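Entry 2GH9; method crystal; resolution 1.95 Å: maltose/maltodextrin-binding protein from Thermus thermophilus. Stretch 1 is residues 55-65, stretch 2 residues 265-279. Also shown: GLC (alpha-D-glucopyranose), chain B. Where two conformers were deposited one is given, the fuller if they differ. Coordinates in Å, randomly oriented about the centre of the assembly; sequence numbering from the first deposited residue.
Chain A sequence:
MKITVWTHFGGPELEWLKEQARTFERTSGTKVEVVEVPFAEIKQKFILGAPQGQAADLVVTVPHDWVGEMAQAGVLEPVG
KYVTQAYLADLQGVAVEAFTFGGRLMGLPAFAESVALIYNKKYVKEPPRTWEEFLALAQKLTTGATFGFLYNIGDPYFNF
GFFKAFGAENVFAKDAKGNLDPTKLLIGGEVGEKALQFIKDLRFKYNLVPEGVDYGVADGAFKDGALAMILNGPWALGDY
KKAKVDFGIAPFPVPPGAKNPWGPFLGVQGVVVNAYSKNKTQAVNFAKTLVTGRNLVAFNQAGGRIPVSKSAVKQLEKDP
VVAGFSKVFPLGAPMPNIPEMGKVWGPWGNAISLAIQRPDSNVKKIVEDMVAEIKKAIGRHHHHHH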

ATOM      1  N   ALA A  55       6.476  21.480   8.600  1.00 31.16           N
ATOM      2  CA  ALA A  55       5.548  20.358   8.329  1.00 30.68           C
ATOM      3  C   ALA A  55       4.253  20.434   9.161  1.00 30.26           C
ATOM      4  O   ALA A  55       4.181  21.143  10.175  1.00 29.31           O
ATOM      5  CB  ALA A  55       6.240  19.011   8.537  1.00 30.81           C
ATOM      6  N   ALA A  56       3.237  19.692   8.715  1.00 28.95           N
ATOM      7  CA  ALA A  56       1.954  19.604   9.413  1.00 28.37           C
ATOM      8  C   ALA A  56       2.071  18.970  10.790  1.00 27.71           C
ATOM      9  O   ALA A  56       3.038  18.265  11.090  1.00 28.33           O
ATOM     10  CB  ALA A  56       0.936  18.795   8.575  1.00 27.88           C
ATOM     11  N   ASP A  57       1.052  19.208  11.612  1.00 26.90           N
ATOM     12  CA  ASP A  57       1.003  18.685  12.972  1.00 26.22           C
ATOM     13  C   ASP A  57       0.781  17.186  12.993  1.00 25.15           C
ATOM     14  O   ASP A  57       1.181  16.528  13.936  1.00 25.52           O
ATOM     15  CB  ASP A  57      -0.103  19.399  13.762  1.00 26.59           C
ATOM     16  CG  ASP A  57       0.212  20.869  13.969  1.00 27.26           C
ATOM     17  OD1 ASP A  57       1.153  21.146  14.726  1.00 28.68           O
ATOM     18  OD2 ASP A  57      -0.424  21.733  13.348  1.00 28.38           O
ATOM     19  N   LEU A  58       0.115  16.657  11.969  1.00 24.18           N
ATOM     20  CA  LEU A  58      -0.041  15.217  11.829  1.00 23.72           C
ATOM     21  C   LEU A  58      -0.174  14.793  10.364  1.00 22.77           C
ATOM     22  O   LEU A  58      -0.402  15.617   9.474  1.00 22.61           O
ATOM     23  CB  LEU A  58      -1.204  14.663  12.688  1.00 24.58           C
ATOM     24  CG  LEU A  58      -2.645  15.167  12.671  1.00 25.09           C
ATOM     25  CD1 LEU A  58      -3.562  14.194  13.406  1.00 25.00           C
ATOM     26  CD2 LEU A  58      -2.729  16.541  13.295  1.00 27.94           C
ATOM     27  N   VAL A  59       0.060  13.503  10.117  1.00 21.91           N
ATOM     28  CA  VAL A  59      -0.148  12.931   8.780  1.00 21.07           C
ATOM     29  C   VAL A  59      -1.160  11.832   8.962  1.00 20.05           C
ATOM     30  O   VAL A  59      -0.953  10.933   9.778  1.00 20.50           O
ATOM     31  CB  VAL A  59       1.128  12.352   8.132  1.00 20.99           C
ATOM     32  CG1 VAL A  59       0.845  11.963   6.652  1.00 19.75           C
ATOM     33  CG2 VAL A  59       2.270  13.338   8.179  1.00 19.90           C
ATOM     34  N   VAL A  60      -2.281  11.969   8.260  1.00 20.21           N
ATOM     35  CA  VAL A  60      -3.342  10.967   8.188  1.00 19.49           C
ATOM     36  C   VAL A  60      -3.465  10.521   6.720  1.00 20.11           C
ATOM     37  O   VAL A  60      -4.097  11.221   5.916  1.00 20.90           O
ATOM     38  CB  VAL A  60      -4.665  11.570   8.638  1.00 19.88           C
ATOM     39  CG1 VAL A  60      -5.773  10.527   8.565  1.00 17.65           C
ATOM     40  CG2 VAL A  60      -4.548  12.151  10.069  1.00 18.75           C
ATOM     41  N   THR A  61      -2.893   9.388   6.311  1.00 19.99           N
ATOM     42  CA  THR A  61      -2.066   8.470   7.081  1.00 19.74           C
ATOM     43  C   THR A  61      -0.746   8.244   6.333  1.00 19.79           C
ATOM     44  O   THR A  61      -0.603   8.618   5.159  1.00 19.72           O
ATOM     45  CB  THR A  61      -2.763   7.102   7.221  1.00 20.44           C
ATOM     46  OG1 THR A  61      -3.332   6.718   5.949  1.00 19.06           O
ATOM     47  CG2 THR A  61      -3.873   7.165   8.316  1.00 18.38           C
ATOM     48  N   VAL A  62       0.211   7.619   7.006  1.00 18.97           N
ATOM     49  CA  VAL A  62       1.425   7.150   6.352  1.00 19.19           C
ATOM     50  C   VAL A  62       1.448   5.627   6.317  1.00 19.26           C
ATOM     51  O   VAL A  62       0.943   4.982   7.230  1.00 18.87           O
ATOM     52  CB  VAL A  62       2.729   7.640   7.086  1.00 18.71           C
ATOM     53  CG1 VAL A  62       2.809   9.184   7.112  1.00 18.69           C
ATOM     54  CG2 VAL A  62       2.862   6.998   8.533  1.00 18.60           C
ATOM     55  N   PRO A  63       2.080   5.043   5.278  1.00 18.70           N
ATOM     56  CA  PRO A  63       2.294   3.601   5.252  1.00 19.22           C
ATOM     57  C   PRO A  63       3.435   3.262   6.191  1.00 19.24           C
ATOM     58  O   PRO A  63       4.362   4.057   6.365  1.00 19.91           O
ATOM     59  CB  PRO A  63       2.693   3.324   3.792  1.00 18.95           C
ATOM     60  CG  PRO A  63       3.375   4.578   3.383  1.00 18.21           C
ATOM     61  CD  PRO A  63       2.662   5.700   4.101  1.00 19.22           C
ATOM     62  N   HIS A  64       3.359   2.100   6.802  1.00 19.93           N
ATOM     63  CA  HIS A  64       4.340   1.707   7.811  1.00 20.31           C
ATOM     64  C   HIS A  64       5.772   1.517   7.339  1.00 20.66           C
ATOM     65  O   HIS A  64       6.687   1.539   8.158  1.00 19.87           O
ATOM     66  CB  HIS A  64       3.870   0.467   8.540  1.00 20.29           C
ATOM     67  CG  HIS A  64       4.088  -0.819   7.800  1.00 20.79           C
ATOM     68  ND1 HIS A  64       3.105  -1.419   7.043  1.00 18.74           N
ATOM     69  CD2 HIS A  64       5.159  -1.655   7.762  1.00 20.37           C
ATOM     70  CE1 HIS A  64       3.564  -2.568   6.568  1.00 22.24           C
ATOM     71  NE2 HIS A  64       4.812  -2.730   6.978  1.00 19.99           N
ATOM     72  N   ASP A  65       5.990   1.336   6.031  1.00 21.36           N
ATOM     73  CA  ASP A  65       7.369   1.188   5.555  1.00 21.04           C
ATOM     74  C   ASP A  65       8.186   2.469   5.778  1.00 21.58           C
ATOM     75  O   ASP A  65       9.411   2.418   5.867  1.00 21.97           O
ATOM     76  CB  ASP A  65       7.428   0.689   4.101  1.00 21.04           C
ATOM     77  CG  ASP A  65       6.853   1.658   3.124  1.00 21.12           C
ATOM     78  OD1 ASP A  65       5.602   1.909   3.164  1.00 19.80           O
ATOM     79  OD2 ASP A  65       7.653   2.156   2.301  1.00 20.55           O
ATOM     80  N   PHE A 265       2.481  -7.508  -0.726  1.00 18.57           N
ATOM     81  CA  PHE A 265       2.778  -6.778   0.497  1.00 19.29           C
ATOM     82  C   PHE A 265       1.494  -6.463   1.274  1.00 19.38           C
ATOM     83  O   PHE A 265       0.468  -6.131   0.689  1.00 19.97           O
ATOM     84  CB  PHE A 265       3.470  -5.435   0.215  1.00 19.10           C
ATOM     85  CG  PHE A 265       4.946  -5.521  -0.099  1.00 19.91           C
ATOM     86  CD1 PHE A 265       5.819  -6.206   0.737  1.00 21.20           C
ATOM     87  CD2 PHE A 265       5.467  -4.832  -1.193  1.00 18.25           C
ATOM     88  CE1 PHE A 265       7.188  -6.233   0.483  1.00 19.76           C
ATOM     89  CE2 PHE A 265       6.845  -4.844  -1.454  1.00 19.84           C
ATOM     90  CZ  PHE A 265       7.703  -5.558  -0.613  1.00 20.28           C
ATOM     91  N   LEU A 266       1.575  -6.575   2.595  1.00 19.66           N
ATOM     92  CA  LEU A 266       0.590  -6.029   3.506  1.00 19.86           C
ATOM     93  C   LEU A 266       1.146  -4.691   3.945  1.00 19.71           C
ATOM     94  O   LEU A 266       2.345  -4.554   4.233  1.00 20.66           O
ATOM     95  CB  LEU A 266       0.331  -6.970   4.694  1.00 20.65           C
ATOM     96  CG  LEU A 266      -0.046  -8.402   4.277  1.00 22.95           C
ATOM     97  CD1 LEU A 266      -0.075  -9.370   5.456  1.00 25.02           C
ATOM     98  CD2 LEU A 266      -1.385  -8.441   3.536  1.00 25.72           C
ATOM     99  N   GLY A 267       0.295  -3.686   3.892  1.00 19.45           N
ATOM    100  CA  GLY A 267       0.663  -2.350   4.286  1.00 19.37           C
ATOM    101  C   GLY A 267      -0.247  -1.965   5.416  1.00 19.19           C
ATOM    102  O   GLY A 267      -1.420  -2.296   5.395  1.00 18.97           O
ATOM    103  N   VAL A 268       0.301  -1.264   6.399  1.00 19.10           N
ATOM    104  CA  VAL A 268      -0.496  -0.686   7.460  1.00 19.48           C
ATOM    105  C   VAL A 268      -0.393   0.820   7.359  1.00 19.20           C
ATOM    106  O   VAL A 268       0.716   1.380   7.341  1.00 18.87           O
ATOM    107  CB  VAL A 268      -0.054  -1.174   8.856  1.00 19.20           C
ATOM    108  CG1 VAL A 268      -0.948  -0.586   9.906  1.00 17.97           C
ATOM    109  CG2 VAL A 268      -0.063  -2.688   8.916  1.00 20.30           C
ATOM    110  N   GLN A 269      -1.553   1.468   7.265  1.00 19.19           N
ATOM    111  CA  GLN A 269      -1.631   2.911   7.306  1.00 19.54           C
ATOM    112  C   GLN A 269      -1.892   3.353   8.747  1.00 20.28           C
ATOM    113  O   GLN A 269      -2.768   2.815   9.408  1.00 20.90           O
ATOM    114  CB  GLN A 269      -2.745   3.413   6.398  1.00 19.24           C
ATOM    115  CG  GLN A 269      -2.539   3.120   4.914  1.00 17.86           C
ATOM    116  CD  GLN A 269      -1.668   4.136   4.193  1.00 18.54           C
ATOM    117  OE1 GLN A 269      -1.582   5.297   4.581  1.00 18.58           O
ATOM    118  NE2 GLN A 269      -1.023   3.692   3.121  1.00 14.85           N
ATOM    119  N   GLY A 270      -1.143   4.350   9.205  1.00 20.94           N
ATOM    120  CA  GLY A 270      -1.317   4.870  10.561  1.00 20.89           C
ATOM    121  C   GLY A 270      -1.170   6.362  10.651  1.00 20.98           C
ATOM    122  O   GLY A 270      -0.573   7.024   9.760  1.00 20.81           O
ATOM    123  N   VAL A 271      -1.732   6.914  11.724  1.00 21.15           N
ATOM    124  CA  VAL A 271      -1.616   8.329  11.984  1.00 21.67           C
ATOM    125  C   VAL A 271      -0.317   8.584  12.758  1.00 22.19           C
ATOM    126  O   VAL A 271      -0.019   7.885  13.749  1.00 22.96           O
ATOM    127  CB  VAL A 271      -2.820   8.886  12.791  1.00 21.48           C
ATOM    128  CG1 VAL A 271      -2.645  10.380  13.008  1.00 20.94           C
ATOM    129  CG2 VAL A 271      -4.195   8.567  12.081  1.00 20.29           C
ATOM    130  N   VAL A 272       0.449   9.574  12.311  1.00 22.39           N
ATOM    131  CA  VAL A 272       1.673   9.979  13.011  1.00 22.96           C
ATOM    132  C   VAL A 272       1.583  11.442  13.395  1.00 24.10           C
ATOM    133  O   VAL A 272       0.986  12.265  12.692  1.00 23.95           O
ATOM    134  CB  VAL A 272       2.975   9.712  12.195  1.00 22.68           C
ATOM    135  CG1 VAL A 272       3.179   8.190  11.991  1.00 20.10           C
ATOM    136  CG2 VAL A 272       2.939  10.474  10.861  1.00 22.68           C
ATOM    137  N   VAL A 273       2.159  11.757  14.545  1.00 25.01           N
ATOM    138  CA  VAL A 273       2.183  13.114  15.028  1.00 25.76           C
ATOM    139  C   VAL A 273       3.604  13.650  14.847  1.00 26.11           C
ATOM    140  O   VAL A 273       4.567  12.932  15.052  1.00 26.77           O
ATOM    141  CB  VAL A 273       1.656  13.178  16.501  1.00 26.52           C
ATOM    142  CG1 VAL A 273       1.889  14.573  17.116  1.00 24.91           C
ATOM    143  CG2 VAL A 273       0.176  12.844  16.526  1.00 26.67           C
ATOM    144  N   ASN A 274       3.701  14.898  14.408  1.00 27.19           N
ATOM    145  CA  ASN A 274       4.963  15.601  14.233  1.00 28.23           C
ATOM    146  C   ASN A 274       5.616  15.879  15.592  1.00 29.48           C
ATOM    147  O   ASN A 274       5.031  16.577  16.438  1.00 29.91           O
ATOM    148  CB  ASN A 274       4.689  16.915  13.502  1.00 27.81           C
ATOM    149  CG  ASN A 274       5.943  17.648  13.081  1.00 27.61           C
ATOM    150  OD1 ASN A 274       7.040  17.319  13.504  1.00 29.09           O
ATOM    151  ND2 ASN A 274       5.779  18.636  12.208  1.00 25.29           N
ATOM    152  N   ALA A 275       6.825  15.349  15.794  1.00 30.77           N
ATOM    153  CA  ALA A 275       7.576  15.567  17.036  1.00 31.68           C
ATOM    154  C   ALA A 275       7.858  17.059  17.296  1.00 32.82           C
ATOM    155  O   ALA A 275       8.116  17.461  18.431  1.00 33.72           O
ATOM    156  CB  ALA A 275       8.880  14.779  17.005  1.00 31.79           C
ATOM    157  N   TYR A 276       7.780  17.871  16.244  1.00 33.83           N
ATOM    158  CA  TYR A 276       7.993  19.315  16.327  1.00 34.37           C
ATOM    159  C   TYR A 276       6.700  20.119  16.315  1.00 35.16           C
ATOM    160  O   TYR A 276       6.721  21.348  16.125  1.00 35.73           O
ATOM    161  CB  TYR A 276       8.868  19.756  15.159  1.00 34.93           C
ATOM    162  CG  TYR A 276      10.251  19.201  15.241  1.00 35.13           C
ATOM    163  CD1 TYR A 276      11.242  19.871  15.935  1.00 35.90           C
ATOM    164  CD2 TYR A 276      10.567  17.992  14.647  1.00 35.80           C
ATOM    165  CE1 TYR A 276      12.525  19.355  16.028  1.00 35.76           C
ATOM    166  CE2 TYR A 276      11.830  17.470  14.721  1.00 35.45           C
ATOM    167  CZ  TYR A 276      12.821  18.158  15.418  1.00 36.71           C
ATOM    168  OH  TYR A 276      14.096  17.629  15.493  1.00 35.11           O
ATOM    169  N   SER A 277       5.570  19.452  16.519  1.00 35.39           N
ATOM    170  CA  SER A 277       4.307  20.169  16.600  1.00 35.99           C
ATOM    171  C   SER A 277       4.330  21.169  17.751  1.00 36.26           C
ATOM    172  O   SER A 277       4.611  20.800  18.875  1.00 36.53           O
ATOM    173  CB  SER A 277       3.144  19.210  16.812  1.00 35.54           C
ATOM    174  OG  SER A 277       1.926  19.926  16.840  1.00 36.76           O
ATOM    175  N   LYS A 278       3.994  22.423  17.458  1.00 37.25           N
ATOM    176  CA  LYS A 278       3.694  23.408  18.509  1.00 37.46           C
ATOM    177  C   LYS A 278       2.302  23.266  19.167  1.00 37.49           C
ATOM    178  O   LYS A 278       1.891  24.170  19.911  1.00 38.21           O
ATOM    179  CB  LYS A 278       3.846  24.831  17.964  1.00 38.22           C
ATOM    180  CG  LYS A 278       5.212  25.120  17.362  1.00 39.86           C
ATOM    181  CD  LYS A 278       6.341  24.610  18.268  1.00 42.25           C
ATOM    182  CE  LYS A 278       7.721  25.054  17.796  1.00 42.26           C
ATOM    183  NZ  LYS A 278       8.759  24.424  18.653  1.00 41.02           N
ATOM    184  N   ASN A 279       1.606  22.156  18.898  0.50 37.03           N
ATOM    185  CA  ASN A 279       0.283  21.881  19.463  0.50 36.48           C
ATOM    186  C   ASN A 279       0.049  20.366  19.595  0.50 36.07           C
ATOM    187  O   ASN A 279      -0.994  19.853  19.167  0.50 35.83           O
ATOM    188  CB  ASN A 279      -0.822  22.522  18.586  0.50 36.64           C
ATOM    189  CG  ASN A 279      -0.996  24.026  18.833  0.50 36.46           C
ATOM    190  OD1 ASN A 279      -0.972  24.492  19.975  0.50 36.33           O
ATOM    191  ND2 ASN A 279      -1.201  24.787  17.754  0.50 35.04           N
TER
HETATM  192  C1  GLC B   3       4.499   1.739  -1.343  1.00 21.41           C
HETATM  193  C2  GLC B   3       5.311   2.240  -0.163  1.00 23.81           C
HETATM  194  C3  GLC B   3       6.071   3.501  -0.540  1.00 20.91           C
HETATM  195  C4  GLC B   3       6.892   3.235  -1.796  1.00 22.87           C
HETATM  196  C5  GLC B   3       6.036   2.693  -2.950  1.00 21.20           C
HETATM  197  C6  GLC B   3       6.856   2.292  -4.185  1.00 22.18           C
HETATM  198  O2  GLC B   3       4.451   2.497   0.964  1.00 23.79           O
HETATM  199  O3  GLC B   3       6.923   3.893   0.531  1.00 20.11           O
HETATM  200  O4  GLC B   3       7.528   4.458  -2.166  1.00 22.90           O
HETATM  201  O5  GLC B   3       5.324   1.534  -2.508  1.00 20.90           O
HETATM  202  O6  GLC B   3       5.993   2.257  -5.328  1.00 25.43           O
HETATM  203  O   HOH W   1       7.479  21.266  11.755  1.00 29.87           O

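The two stretches run antiparallel as neighbouring strands. Val59 and Val272 form a hydrogen-bonded pair, with Val59 N to Val272 O at 3.0 Å and Val272 N to Val59 O at 3.2 Å. Val62 and Gly270 form another, with both N to O distances, Val62 N to Gly270 O and Gly270 N to Val62 O, at 2.9 Å. Between these pairs the register shifts by one residue, a beta bulge. The chain turns a corner at Val60, and the peptide bond before Thr61 is cis. Beyond the last paired residues, Leu58 and Val273, Asn274 N donates to Asp57 O at 3.0 Å.

Val59, Val62 and Val272 share one face of the sheet. Val62 CG2 packs on Val272 CG1 at 3.7 Å; branched, apolar valines suit this buried strand surface. Gly270, paired with Val62, has no side chain to add to this face.

Polar side chains add further bonds to the backbone pairing. Thr61 OG1 donates to Gln269 OE1 at 2.6 Å, so the buried hydroxyl is satisfied. His64 ND1 accepts from Val268 N at 2.9 Å, using the ring edge. At the other end, Asn274 ND2 donates to Ala56 O at 3.0 Å, while its OD1 accepts from Tyr276 N at 2.9 Å within the turn. Ser277 OG donates to Asp57 OD1 at 2.6 Å.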